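Local coordinates for protein five-membered-cyclitol-phosphate synthase (Streptomyces citricolor, PDB 6K96) that is a synthase of the myo-inositol-1-phosphate synthase family that binds nicotinamide-adenine-dinucleotide on a Rossmann-type parallel sheet, at residues B[5-10]-B[53-58]. Sequence-based numbering, arbitrary orientation.
Sequences IRLAVA and SDLTFV
I5 opens the pairing: its N donates to D54 O at 3.0 Å, and its O takes the N-H of T56 at 2.7 Å. D54 is the centre of an inverse gamma turn leading into strand 55-62, and its carboxylate turns back to G51 N and R46. The I5 side chain runs beside L55, pointing the same way, with the two CD1 atoms 4.0 Å apart. R6 and T56 share the other face of the sheet; R6 CB rests 3.9 Å from V58 CG1, whose side chain is directed at strand 5-10, while the arginine chain, bent at chi3, carries NE off to K124 O. L7 bonds twice, N to T56 O at 2.8 Å and O from V58 N at 3.1 Å, continuing the parallel ladder. L7 CG is anti to the backbone N (chi1 -179°), and from there L7 CD2 touches L55 CG and lies 3.9 Å from F57 CE2. V9 CG2 meets the F57 ring at its edge, near the ring plane; V9 is backbone hydrogen-bonded to F61, farther along strand 55-62. This is the core of a Rossmann-type sheet, strand 5-10 lying between strands 55-62 and 127-130. Helix 14-31 packs L19 on L7, L55 and F57 and I16 on V9; helix 292-313 packs I304, R305 and A308 on I5, L7 and L55, and bound NAD is about 8 Å from the V9 side chain.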
loop_
_atom_site.group_PDB
_atom_site.type_symbol
_atom_site.label_atom_id
_atom_site.label_comp_id
_atom_site.label_asym_id
_atom_site.label_seq_id
_atom_site.Cartn_x
_atom_site.Cartn_y
_atom_site.Cartn_z
ATOM N N ILE B 5 9.824 -5.994 -41.462
ATOM C CA ILE B 5 8.678 -5.065 -41.723
ATOM C C ILE B 5 9.195 -3.653 -42.031
ATOM O O ILE B 5 9.876 -3.067 -41.169
ATOM C CB ILE B 5 7.719 -4.939 -40.530
ATOM C CG1 ILE B 5 7.070 -6.256 -40.094
ATOM C CG2 ILE B 5 6.682 -3.890 -40.857
ATOM C CD1 ILE B 5 6.362 -6.152 -38.735
ATOM N N ARG B 6 8.810 -3.101 -43.177
ATOM C CA ARG B 6 9.047 -1.686 -43.540
ATOM C C ARG B 6 7.878 -0.857 -42.953
ATOM O O ARG B 6 6.716 -0.930 -43.464
ATOM C CB ARG B 6 9.262 -1.595 -45.061
ATOM C CG ARG B 6 10.437 -2.416 -45.587
ATOM C CD ARG B 6 10.469 -2.615 -47.097
ATOM N NE ARG B 6 9.321 -3.364 -47.618
ATOM C CZ ARG B 6 9.238 -4.688 -47.850
ATOM N NH1 ARG B 6 10.248 -5.506 -47.584
ATOM N NH2 ARG B 6 8.113 -5.206 -48.327
ATOM N N LEU B 7 8.153 -0.118 -41.874
ATOM C CA LEU B 7 7.109 0.370 -40.947
ATOM C C LEU B 7 7.098 1.895 -40.965
ATOM O O LEU B 7 8.149 2.509 -40.784
ATOM C CB LEU B 7 7.352 -0.186 -39.540
ATOM C CG LEU B 7 6.326 0.227 -38.480
ATOM C CD1 LEU B 7 5.008 -0.495 -38.675
ATOM C CD2 LEU B 7 6.873 -0.012 -37.081
ATOM N N ALA B 8 5.912 2.448 -41.231
ATOM C CA ALA B 8 5.661 3.896 -41.366
ATOM C C ALA B 8 4.887 4.335 -40.126
ATOM O O ALA B 8 4.126 3.498 -39.586
ATOM C CB ALA B 8 4.913 4.191 -42.632
ATOM N N VAL B 9 5.071 5.584 -39.706
ATOM C CA VAL B 9 4.618 6.046 -38.374
ATOM C C VAL B 9 3.921 7.377 -38.559
ATOM O O VAL B 9 4.530 8.321 -39.057
ATOM C CB VAL B 9 5.828 6.137 -37.426
ATOM C CG1 VAL B 9 5.647 7.195 -36.350
ATOM C CG2 VAL B 9 6.187 4.761 -36.831
ATOM N N ALA B 10 2.671 7.457 -38.166
ATOM C CA ALA B 10 1.975 8.746 -38.106
ATOM C C ALA B 10 1.949 9.087 -36.625
ATOM O O ALA B 10 1.203 8.467 -35.897
ATOM C CB ALA B 10 0.605 8.649 -38.756
ATOM N N SER B 53 12.173 -8.035 -33.363
ATOM C CA SER B 53 13.284 -7.110 -33.693
ATOM C C SER B 53 13.302 -6.798 -35.193
ATOM O O SER B 53 14.179 -6.020 -35.618
ATOM C CB SER B 53 14.586 -7.723 -33.246
ATOM O OG SER B 53 15.379 -6.779 -32.542
ATOM N N ASP B 54 12.381 -7.395 -35.962
ATOM C CA ASP B 54 12.425 -7.440 -37.447
ATOM C C ASP B 54 11.613 -6.265 -37.997
ATOM O O ASP B 54 10.534 -6.490 -38.600
ATOM C CB ASP B 54 11.984 -8.818 -37.948
ATOM C CG ASP B 54 12.992 -9.926 -37.615
ATOM O OD1 ASP B 54 14.186 -9.601 -37.521
ATOM O OD2 ASP B 54 12.583 -11.102 -37.432
ATOM N N LEU B 55 12.166 -5.069 -37.779
ATOM C CA LEU B 55 11.529 -3.730 -37.893
ATOM C C LEU B 55 12.494 -2.779 -38.608
ATOM O O LEU B 55 13.604 -2.507 -38.077
ATOM C CB LEU B 55 11.249 -3.203 -36.478
ATOM C CG LEU B 55 9.850 -2.698 -36.175
ATOM C CD1 LEU B 55 8.802 -3.632 -36.734
ATOM C CD2 LEU B 55 9.663 -2.576 -34.679
ATOM N N THR B 56 12.069 -2.235 -39.739
ATOM C CA THR B 56 12.808 -1.150 -40.427
ATOM C C THR B 56 11.873 0.056 -40.490
ATOM O O THR B 56 10.843 -0.041 -41.106
ATOM C CB THR B 56 13.332 -1.613 -41.791
ATOM O OG1 THR B 56 13.012 -2.988 -41.994
ATOM C CG2 THR B 56 14.833 -1.450 -41.930
ATOM N N PHE B 57 12.174 1.121 -39.774
ATOM C CA PHE B 57 11.402 2.370 -39.854
ATOM C C PHE B 57 11.800 3.038 -41.165
ATOM O O PHE B 57 13.004 3.234 -41.378
ATOM C CB PHE B 57 11.712 3.223 -38.630
ATOM C CG PHE B 57 11.167 2.640 -37.353
ATOM C CD1 PHE B 57 11.846 1.629 -36.691
ATOM C CD2 PHE B 57 9.941 3.059 -36.851
ATOM C CE1 PHE B 57 11.318 1.047 -35.554
ATOM C CE2 PHE B 57 9.447 2.520 -35.678
ATOM C CZ PHE B 57 10.135 1.511 -35.037
ATOM N N VAL B 58 10.837 3.382 -42.023
ATOM C CA VAL B 58 11.142 3.869 -43.402
ATOM C C VAL B 58 10.577 5.282 -43.566
ATOM O O VAL B 58 11.034 6.045 -44.458
ATOM C CB VAL B 58 10.599 2.886 -44.450
ATOM C CG1 VAL B 58 11.376 1.568 -44.388
ATOM C CG2 VAL B 58 9.092 2.634 -44.305
#